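Local coordinates for protein synthesis inhibitor I (Hordeum vulgare, PDB 4FBC), which is a plant ribosome-inactivating protein of mixed alpha and beta fold and holds adenosine monophosphate in a pocket, at residues G117-R120 and D121-D125; T169-L172 and M173-A177; N205-K208 and A209-N212. The protein carries 3 engineered substitutions. All coordinates share one frame; numbering follows the deposited sequence.

Contact 1 (G117-R120 and D121-D125); sequences GTYR and DLLGD. With AMP (adenosine monophosphate), chain E.
G117 meets L122 just as the chain enters the short helix 119-123: its carbonyl O lies 3.8 Å from L122 CD1. The same G117 O comes within 3.8 Å of AMP C6, so this carbonyl is in contact with the adenine ring as well as with the leucine methyl. T118 is the N-cap. Its chi1 of 73° sets the hydroxyl between the backbone N and the carbonyl carbon, where T118 OG1 accepts from D121 N at 3.1 Å with an N-H...O angle of 165°. The return bond, from T118 N to D121 OD2, is weak at 3.4 Å. The hydroxyl and the carboxylate thus each take up a backbone N-H of the first turn. T118 O also receives L122 N at 2.9 Å, which opens the regular helical pattern.

Y119 O accepts from L123 N at 2.8 Å. The tyrosine ring contributes apolar packing to the turn: Y119 CD1 approaches L122 CD1 at 4.2 Å, obliquely to the ring, and L123 CD1 lies slightly farther off. The phenol OH has its polar partner in E176 on helix 157-179, and L171 of that helix packs against both Y119 and L122. At R120 the backbone does the bonding, a weak link from G124 N to R120 O of 2.8 Å. G124 leaves helical geometry with a phi of 103°, a positive value at which a side chain would collide with the preceding carbonyl, so that glycine suits the position. R120 CG touches G124 O, and from there the side chain runs out extended. Reciprocal bonds between T118 and D121 define a capping box, which here starts the helix directly beside the AMP pocket lined by G117.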
ATOM      1  N   GLY A 117       4.756  -3.597  11.691  1.00 21.29           N
ATOM      2  CA  GLY A 117       4.686  -3.386  10.253  1.00 23.80           C
ATOM      3  C   GLY A 117       5.312  -2.112   9.713  1.00 22.70           C
ATOM      4  O   GLY A 117       5.152  -1.797   8.533  1.00 21.62           O
ATOM      5  N   THR A 118       6.023  -1.367  10.553  1.00 20.26           N
ATOM      6  CA  THR A 118       6.719  -0.176  10.064  1.00 20.22           C
ATOM      7  C   THR A 118       8.089  -0.596   9.550  1.00 20.96           C
ATOM      8  O   THR A 118       8.609  -1.634   9.953  1.00 20.01           O
ATOM      9  CB  THR A 118       6.892   0.909  11.157  1.00 22.81           C
ATOM     10  OG1 THR A 118       7.893   0.500  12.094  1.00 23.03           O
ATOM     11  CG2 THR A 118       5.579   1.162  11.886  1.00 22.45           C
ATOM     12  N   TYR A 119       8.685   0.204   8.674  1.00 20.74           N
ATOM     13  CA  TYR A 119      10.003  -0.150   8.164  1.00 20.94           C
ATOM     14  C   TYR A 119      11.080  -0.110   9.254  1.00 23.93           C
ATOM     15  O   TYR A 119      12.066  -0.842   9.179  1.00 20.66           O
ATOM     16  CB  TYR A 119      10.376   0.697   6.940  1.00 23.58           C
ATOM     17  CG  TYR A 119       9.458   0.424   5.773  1.00 20.56           C
ATOM     18  CD1 TYR A 119       9.309  -0.868   5.275  1.00 20.09           C
ATOM     19  CD2 TYR A 119       8.724   1.447   5.184  1.00 22.67           C
ATOM     20  CE1 TYR A 119       8.464  -1.130   4.221  1.00 20.27           C
ATOM     21  CE2 TYR A 119       7.874   1.195   4.116  1.00 19.55           C
ATOM     22  CZ  TYR A 119       7.751  -0.097   3.645  1.00 21.07           C
ATOM     23  OH  TYR A 119       6.911  -0.366   2.590  1.00 21.86           O
ATOM     24  N   ARG A 120      10.888   0.719  10.278  1.00 23.96           N
ATOM     25  CA  ARG A 120      11.792   0.656  11.424  1.00 27.25           C
ATOM     26  C   ARG A 120      11.699  -0.704  12.117  1.00 25.86           C
ATOM     27  O   ARG A 120      12.724  -1.305  12.459  1.00 27.69           O
ATOM     28  CB  ARG A 120      11.529   1.765  12.441  1.00 27.96           C
ATOM     29  CG  ARG A 120      12.518   1.670  13.604  1.00 31.87           C
ATOM     30  CD  ARG A 120      12.162   2.547  14.790  1.00 43.84           C
ATOM     31  NE  ARG A 120      13.203   2.474  15.817  1.00 49.19           N
ATOM     32  CZ  ARG A 120      13.206   1.609  16.829  1.00 51.36           C
ATOM     33  NH1 ARG A 120      12.213   0.738  16.974  1.00 47.10           N
ATOM     34  NH2 ARG A 120      14.203   1.624  17.706  1.00 53.08           N
ATOM     35  N   ASP A 121      10.475  -1.187  12.318  1.00 21.65           N
ATOM     36  CA  ASP A 121      10.262  -2.519  12.886  1.00 23.49           C
ATOM     37  C   ASP A 121      10.902  -3.604  12.021  1.00 25.65           C
ATOM     38  O   ASP A 121      11.558  -4.510  12.530  1.00 25.06           O
ATOM     39  CB  ASP A 121       8.764  -2.828  13.023  1.00 22.27           C
ATOM     40  CG  ASP A 121       8.041  -1.881  13.960  1.00 29.88           C
ATOM     41  OD1 ASP A 121       8.685  -1.308  14.869  1.00 32.70           O
ATOM     42  OD2 ASP A 121       6.811  -1.720  13.790  1.00 28.36           O
ATOM     43  N   LEU A 122      10.699  -3.505  10.708  1.00 20.53           N
ATOM     44  CA  LEU A 122      11.078  -4.562   9.770  1.00 21.78           C
ATOM     45  C   LEU A 122      12.557  -4.580   9.381  1.00 23.94           C
ATOM     46  O   LEU A 122      13.147  -5.648   9.212  1.00 26.46           O
ATOM     47  CB  LEU A 122      10.220  -4.453   8.504  1.00 21.44           C
ATOM     48  CG  LEU A 122       8.725  -4.645   8.735  1.00 20.26           C
ATOM     49  CD1 LEU A 122       7.959  -4.196   7.517  1.00 19.97           C
ATOM     50  CD2 LEU A 122       8.427  -6.100   9.025  1.00 22.35           C
ATOM     51  N   LEU A 123      13.155  -3.400   9.248  1.00 22.80           N
ATOM     52  CA  LEU A 123      14.526  -3.278   8.762  1.00 26.55           C
ATOM     53  C   LEU A 123      15.483  -2.696   9.804  1.00 30.33           C
ATOM     54  O   LEU A 123      16.701  -2.837   9.675  1.00 34.06           O
ATOM     55  CB  LEU A 123      14.552  -2.393   7.517  1.00 25.10           C
ATOM     56  CG  LEU A 123      13.598  -2.827   6.403  1.00 30.04           C
ATOM     57  CD1 LEU A 123      13.577  -1.803   5.286  1.00 30.81           C
ATOM     58  CD2 LEU A 123      13.992  -4.195   5.882  1.00 30.06           C
ATOM     59  N   GLY A 124      14.931  -2.034  10.819  1.00 31.25           N
ATOM     60  CA  GLY A 124      15.734  -1.324  11.804  1.00 33.51           C
ATOM     61  C   GLY A 124      15.734   0.180  11.575  1.00 33.24           C
ATOM     62  O   GLY A 124      15.906   0.958  12.516  1.00 37.50           O
ATOM     63  N   ASP A 125      15.494   0.584  10.330  1.00 31.51           N
ATOM     64  CA  ASP A 125      15.662   1.968   9.891  1.00 32.31           C
ATOM     65  C   ASP A 125      14.909   2.180   8.569  1.00 37.55           C
ATOM     66  O   ASP A 125      14.952   1.315   7.691  1.00 35.53           O
ATOM     67  CB  ASP A 125      17.158   2.226   9.683  1.00 38.49           C
ATOM     68  CG  ASP A 125      17.507   3.702   9.625  1.00 42.67           C
ATOM     69  OD1 ASP A 125      16.602   4.540   9.408  1.00 40.27           O
ATOM     70  OD2 ASP A 125      18.707   4.020   9.791  1.00 52.98           O
TER
HETATM   71  P   AMP E 301       2.998   6.281  11.053  1.00 64.40           P
HETATM   72  O1P AMP E 301       3.890   5.314  11.806  1.00 54.92           O
HETATM   73  O2P AMP E 301       3.224   7.765  11.248  1.00 55.05           O
HETATM   74  O3P AMP E 301       1.545   5.951  11.330  1.00 44.30           O
HETATM   75  O5' AMP E 301       3.034   5.934   9.496  1.00 47.54           O
HETATM   76  C5' AMP E 301       3.861   6.660   8.597  1.00 42.52           C
HETATM   77  C4' AMP E 301       3.830   6.053   7.215  1.00 33.85           C
HETATM   78  O4' AMP E 301       4.463   4.747   7.245  1.00 37.03           O
HETATM   79  C3' AMP E 301       2.442   5.785   6.642  1.00 36.45           C
HETATM   80  O3' AMP E 301       1.848   6.936   6.059  1.00 36.58           O
HETATM   81  C2' AMP E 301       2.694   4.656   5.651  1.00 34.10           C
HETATM   82  O2' AMP E 301       3.224   5.172   4.430  1.00 29.63           O
HETATM   83  C1' AMP E 301       3.797   3.864   6.367  1.00 33.88           C
HETATM   84  N9  AMP E 301       3.263   2.728   7.157  1.00 30.22           N
HETATM   85  C8  AMP E 301       3.285   2.619   8.506  1.00 32.33           C
HETATM   86  N7  AMP E 301       2.731   1.451   8.928  1.00 31.81           N
HETATM   87  C5  AMP E 301       2.347   0.773   7.824  1.00 27.44           C
HETATM   88  C6  AMP E 301       1.701  -0.537   7.539  1.00 27.68           C
HETATM   89  N6  AMP E 301       1.343  -1.374   8.550  1.00 24.52           N
HETATM   90  N1  AMP E 301       1.486  -0.866   6.235  1.00 23.20           N
HETATM   91  C2  AMP E 301       1.832  -0.038   5.224  1.00 21.64           C
HETATM   92  N3  AMP E 301       2.426   1.157   5.409  1.00 25.91           N
HETATM   93  C4  AMP E 301       2.710   1.611   6.662  1.00 30.31           C

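Contact 2 (T169-L172 and M173-A177); sequences TLLL and MVNEA
M173, L172 and L171 bury the most surface in this turn of the long helix 157-179, where regular alpha-helical bonding gives way to a wider pi-type turn at 173-176. M173 still follows the alpha pattern: its N donates to T169 O at 3.0 Å. With CG beside its own backbone N (chi1 -63°), the methionine runs alongside T169 in the same direction, and M173 SD reaches T169 CG2 at 3.8 Å. Beyond the segments, M173 packs on L139 of helix 136-147 and V187 of helix 181-190.

L172 lies one residue back. Its CD2 touches E176 CG at 3.9 Å, branch against methylene, the two side chains running at an angle to each other. The backbone link of L172 is poorer: A177 N reaches L172 O at 3.2 Å in a weak, bent bond.

L171 gives the clearest evidence of the widening. E176 N, five residues on, donates to L171 O at 2.8 Å with an N-H...O angle of 166°, and it approaches nearly along the C=O axis. E176 CG also lies 3.4 Å from L171 O. OE2 of E176, whose other partner is Y119, forms a salt bridge with R179, which is itself hydrogen-bonded to AMP, so E176 borders the pocket. L171 belongs to the pocket directly, its side chain being about 4 Å from the nucleotide. N175 sets its amide beside L171; ND2 is satisfied by I87 O, another pocket residue. The amide's other end is buried with no polar partner in the model, and N175 OD1 has L171 CD2 at 3.7 Å.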
ATOM      1  N   THR A 169       9.036  -7.160   1.555  1.00 16.53           N
ATOM      2  CA  THR A 169       8.927  -7.399   0.114  1.00 15.60           C
ATOM      3  C   THR A 169       7.499  -7.135  -0.361  1.00 18.40           C
ATOM      4  O   THR A 169       7.282  -6.434  -1.358  1.00 18.51           O
ATOM      5  CB  THR A 169       9.320  -8.848  -0.238  1.00 19.76           C
ATOM      6  OG1 THR A 169      10.684  -9.078   0.149  1.00 22.21           O
ATOM      7  CG2 THR A 169       9.173  -9.083  -1.749  1.00 20.32           C
ATOM      8  N   LEU A 170       6.522  -7.675   0.360  1.00 17.87           N
ATOM      9  CA  LEU A 170       5.131  -7.483  -0.026  1.00 16.78           C
ATOM     10  C   LEU A 170       4.648  -6.049   0.161  1.00 18.92           C
ATOM     11  O   LEU A 170       3.865  -5.549  -0.643  1.00 17.70           O
ATOM     12  CB  LEU A 170       4.216  -8.461   0.712  1.00 18.05           C
ATOM     13  CG  LEU A 170       4.518  -9.939   0.500  1.00 19.45           C
ATOM     14  CD1 LEU A 170       3.429 -10.796   1.117  1.00 19.87           C
ATOM     15  CD2 LEU A 170       4.669 -10.250  -0.999  1.00 18.72           C
ATOM     16  N   LEU A 171       5.094  -5.393   1.229  1.00 16.35           N
ATOM     17  CA  LEU A 171       4.717  -4.004   1.464  1.00 17.57           C
ATOM     18  C   LEU A 171       5.116  -3.153   0.269  1.00 17.47           C
ATOM     19  O   LEU A 171       4.339  -2.314  -0.204  1.00 15.71           O
ATOM     20  CB  LEU A 171       5.396  -3.479   2.731  1.00 16.89           C
ATOM     21  CG  LEU A 171       4.607  -3.779   3.995  1.00 20.87           C
ATOM     22  CD1 LEU A 171       5.407  -3.355   5.208  1.00 17.46           C
ATOM     23  CD2 LEU A 171       3.282  -3.062   3.963  1.00 19.11           C
ATOM     24  N   LEU A 172       6.324  -3.393  -0.231  1.00 16.51           N
ATOM     25  CA  LEU A 172       6.834  -2.638  -1.359  1.00 15.09           C
ATOM     26  C   LEU A 172       6.118  -2.996  -2.656  1.00 14.35           C
ATOM     27  O   LEU A 172       5.734  -2.108  -3.416  1.00 16.53           O
ATOM     28  CB  LEU A 172       8.346  -2.825  -1.487  1.00 16.50           C
ATOM     29  CG  LEU A 172       9.149  -2.027  -0.460  1.00 18.63           C
ATOM     30  CD1 LEU A 172      10.530  -2.637  -0.297  1.00 19.82           C
ATOM     31  CD2 LEU A 172       9.256  -0.566  -0.892  1.00 16.16           C
ATOM     32  N   MET A 173       5.897  -4.288  -2.888  1.00 15.22           N
ATOM     33  CA  MET A 173       5.371  -4.729  -4.185  1.00 15.45           C
ATOM     34  C   MET A 173       3.851  -4.663  -4.294  1.00 17.27           C
ATOM     35  O   MET A 173       3.293  -4.729  -5.401  1.00 17.84           O
ATOM     36  CB  MET A 173       5.901  -6.126  -4.513  1.00 13.89           C
ATOM     37  CG  MET A 173       7.427  -6.133  -4.666  1.00 20.13           C
ATOM     38  SD  MET A 173       8.077  -7.742  -5.153  1.00 18.79           S
ATOM     39  CE  MET A 173       7.803  -7.699  -6.937  1.00 18.04           C
ATOM     40  N   VAL A 174       3.178  -4.518  -3.155  1.00 14.28           N
ATOM     41  CA  VAL A 174       1.731  -4.343  -3.139  1.00 13.33           C
ATOM     42  C   VAL A 174       1.341  -2.955  -2.620  1.00 14.14           C
ATOM     43  O   VAL A 174       0.822  -2.133  -3.368  1.00 13.40           O
ATOM     44  CB  VAL A 174       1.023  -5.448  -2.317  1.00 15.35           C
ATOM     45  CG1 VAL A 174      -0.481  -5.214  -2.279  1.00 13.28           C
ATOM     46  CG2 VAL A 174       1.323  -6.822  -2.899  1.00 15.70           C
ATOM     47  N   ASN A 175       1.586  -2.685  -1.341  1.00 14.13           N
ATOM     48  CA  ASN A 175       1.114  -1.427  -0.756  1.00 16.72           C
ATOM     49  C   ASN A 175       1.764  -0.167  -1.314  1.00 14.69           C
ATOM     50  O   ASN A 175       1.055   0.776  -1.689  1.00 15.24           O
ATOM     51  CB  ASN A 175       1.245  -1.455   0.772  1.00 14.92           C
ATOM     52  CG  ASN A 175       0.659  -2.700   1.365  1.00 17.31           C
ATOM     53  OD1 ASN A 175       1.111  -3.802   1.071  1.00 16.83           O
ATOM     54  ND2 ASN A 175      -0.359  -2.541   2.209  1.00 16.97           N
ATOM     55  N   GLU A 176       3.098  -0.135  -1.380  1.00 14.09           N
ATOM     56  CA  GLU A 176       3.768   1.057  -1.892  1.00 14.44           C
ATOM     57  C   GLU A 176       3.524   1.193  -3.390  1.00 15.63           C
ATOM     58  O   GLU A 176       3.412   2.307  -3.911  1.00 14.57           O
ATOM     59  CB  GLU A 176       5.276   1.058  -1.590  1.00 15.42           C
ATOM     60  CG  GLU A 176       5.657   0.800  -0.118  1.00 14.29           C
ATOM     61  CD  GLU A 176       5.034   1.781   0.879  1.00 18.22           C
ATOM     62  OE1 GLU A 176       4.489   2.831   0.468  1.00 18.97           O
ATOM     63  OE2 GLU A 176       5.102   1.496   2.101  1.00 19.66           O
ATOM     64  N   ALA A 177       3.435   0.054  -4.069  1.00 14.56           N
ATOM     65  CA  ALA A 177       3.089   0.039  -5.495  1.00 15.30           C
ATOM     66  C   ALA A 177       1.727   0.693  -5.725  1.00 13.67           C
ATOM     67  O   ALA A 177       1.547   1.468  -6.664  1.00 13.05           O
ATOM     68  CB  ALA A 177       3.082  -1.384  -6.006  1.00 14.61           C
TER

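Contact 3 (N205-K208 and A209-N212); sequences NEMK and AQVN
NZ of K208 is gripped by three groups while the root of the same side chain packs on N212: D127 gives a salt bridge, T130 OG1 a hydrogen bond, and N205 OD1 a weak bond at 3.4 Å. A bend at chi3 of 64° turns the end of the lysine chain, which otherwise runs extended. Lower down, K208 CG lies 3.7 Å from N212 ND2, the two side chains slanting past each other. That amide nitrogen is itself bonded to T126 O, so K208 and N212 both tie the helix to the 126-130 loop. N212 N donates to K208 O at 2.9 Å.

On another side of the helix Q210, extended beyond CG, lays its amide along the preceding turn. Q210 OE1 comes within 3.5 Å of M207 CG, while Q210 NE2 passes E206 CB at 4.1 Å. Both ends of the amide have stronger partners beyond the turn, OE1 at T182 OG1 and NE2 at M243 O, and together these fix its rotation. Closer in, Q210 CG presses on E206 O at 3.2 Å, the same oxygen that accepts Q210 N.

V211 N donates to M207 O at 2.8 Å in an almost straight bond, N-H...O 173°. V211 CG2 also nears M207 O, at 3.3 Å. M207 and V211 both face helix 181-190, meeting V183. Four successive bonds from residue i+4 to residue i identify a regular alpha helix, here the two-turn helix 205-211 packed against helix 181-190 and tied to residues 126-130.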
ATOM      1  N   ASN A 205      16.998   6.422  -4.173  1.00 23.18           N
ATOM      2  CA  ASN A 205      16.721   7.360  -3.086  1.00 20.41           C
ATOM      3  C   ASN A 205      15.451   8.189  -3.252  1.00 21.81           C
ATOM      4  O   ASN A 205      14.804   8.520  -2.253  1.00 21.39           O
ATOM      5  CB  ASN A 205      17.913   8.295  -2.859  1.00 25.99           C
ATOM      6  CG  ASN A 205      19.076   7.597  -2.186  1.00 28.15           C
ATOM      7  OD1 ASN A 205      18.897   6.578  -1.518  1.00 30.59           O
ATOM      8  ND2 ASN A 205      20.278   8.141  -2.364  1.00 28.24           N
ATOM      9  N   GLU A 206      15.105   8.539  -4.491  1.00 17.46           N
ATOM     10  CA  GLU A 206      13.881   9.308  -4.741  1.00 18.95           C
ATOM     11  C   GLU A 206      12.641   8.530  -4.315  1.00 18.25           C
ATOM     12  O   GLU A 206      11.776   9.069  -3.617  1.00 19.04           O
ATOM     13  CB  GLU A 206      13.760   9.716  -6.219  1.00 17.52           C
ATOM     14  CG  GLU A 206      14.822  10.693  -6.711  1.00 18.75           C
ATOM     15  CD  GLU A 206      16.101  10.005  -7.149  1.00 20.70           C
ATOM     16  OE1 GLU A 206      16.174   8.761  -7.076  1.00 22.41           O
ATOM     17  OE2 GLU A 206      17.044  10.710  -7.570  1.00 27.92           O
ATOM     18  N   MET A 207      12.560   7.262  -4.722  1.00 19.44           N
ATOM     19  CA  MET A 207      11.431   6.420  -4.339  1.00 16.20           C
ATOM     20  C   MET A 207      11.418   6.118  -2.840  1.00 19.36           C
ATOM     21  O   MET A 207      10.345   6.039  -2.235  1.00 17.80           O
ATOM     22  CB  MET A 207      11.374   5.126  -5.167  1.00 20.85           C
ATOM     23  CG  MET A 207      10.770   5.340  -6.549  1.00 22.51           C
ATOM     24  SD  MET A 207      10.554   3.788  -7.446  1.00 27.29           S
ATOM     25  CE  MET A 207      12.253   3.335  -7.740  1.00 23.82           C
ATOM     26  N   LYS A 208      12.603   5.957  -2.244  1.00 18.19           N
ATOM     27  CA  LYS A 208      12.682   5.789  -0.796  1.00 19.30           C
ATOM     28  C   LYS A 208      12.075   7.010  -0.116  1.00 18.99           C
ATOM     29  O   LYS A 208      11.263   6.869   0.793  1.00 18.14           O
ATOM     30  CB  LYS A 208      14.129   5.571  -0.318  1.00 19.64           C
ATOM     31  CG  LYS A 208      14.264   5.611   1.211  1.00 20.92           C
ATOM     32  CD  LYS A 208      15.629   5.118   1.687  1.00 23.66           C
ATOM     33  CE  LYS A 208      16.763   6.014   1.199  1.00 28.54           C
ATOM     34  NZ  LYS A 208      18.100   5.404   1.518  1.00 29.13           N
ATOM     35  N   ALA A 209      12.448   8.204  -0.579  1.00 16.96           N
ATOM     36  CA  ALA A 209      11.916   9.450  -0.014  1.00 17.55           C
ATOM     37  C   ALA A 209      10.402   9.538  -0.192  1.00 20.36           C
ATOM     38  O   ALA A 209       9.674   9.933   0.734  1.00 19.44           O
ATOM     39  CB  ALA A 209      12.601  10.658  -0.634  1.00 20.08           C
ATOM     40  N   GLN A 210       9.929   9.166  -1.382  1.00 15.26           N
ATOM     41  CA  GLN A 210       8.492   9.110  -1.659  1.00 15.26           C
ATOM     42  C   GLN A 210       7.776   8.165  -0.705  1.00 15.54           C
ATOM     43  O   GLN A 210       6.798   8.557  -0.047  1.00 17.00           O
ATOM     44  CB  GLN A 210       8.247   8.674  -3.113  1.00 14.41           C
ATOM     45  CG  GLN A 210       8.681   9.703  -4.161  1.00 15.69           C
ATOM     46  CD  GLN A 210       8.944   9.076  -5.514  1.00 13.53           C
ATOM     47  OE1 GLN A 210       8.505   7.956  -5.784  1.00 16.25           O
ATOM     48  NE2 GLN A 210       9.675   9.781  -6.365  1.00 16.10           N
ATOM     49  N   VAL A 211       8.265   6.928  -0.619  1.00 16.52           N
ATOM     50  CA  VAL A 211       7.681   5.933   0.282  1.00 15.96           C
ATOM     51  C   VAL A 211       7.636   6.442   1.731  1.00 18.78           C
ATOM     52  O   VAL A 211       6.630   6.269   2.428  1.00 19.81           O
ATOM     53  CB  VAL A 211       8.420   4.578   0.197  1.00 19.40           C
ATOM     54  CG1 VAL A 211       8.017   3.670   1.353  1.00 19.76           C
ATOM     55  CG2 VAL A 211       8.112   3.892  -1.143  1.00 18.04           C
ATOM     56  N   ASN A 212       8.707   7.103   2.162  1.00 20.19           N
ATOM     57  CA  ASN A 212       8.776   7.625   3.531  1.00 19.89           C
ATOM     58  C   ASN A 212       8.054   8.968   3.746  1.00 22.49           C
ATOM     59  O   ASN A 212       8.057   9.509   4.859  1.00 19.81           O
ATOM     60  CB  ASN A 212      10.243   7.717   3.987  1.00 22.87           C
ATOM     61  CG  ASN A 212      10.863   6.352   4.257  1.00 21.26           C
ATOM     62  OD1 ASN A 212      10.164   5.379   4.564  1.00 22.00           O
ATOM     63  ND2 ASN A 212      12.189   6.278   4.155  1.00 23.28           N
TER

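The three contacts follow one another along the chain, yet their centres lie only 13 to 15 Å apart and their side chains meet beside the AMP pocket. Contacts 1 and 2 are joined most directly: Y119 OH stands 2.6 Å from E176 OE2, a probable hydrogen bond, and L122 CD1 packs on L171 CD1 at 3.5 Å. V211 CG1 of contact 3 touches both, at 3.7 Å from Y119 CE2 and 3.6 Å from E176 CD. G117 of contact 1 and L171 of contact 2 line the pocket itself; V211 sits farther back, its side chain about 6 Å from AMP.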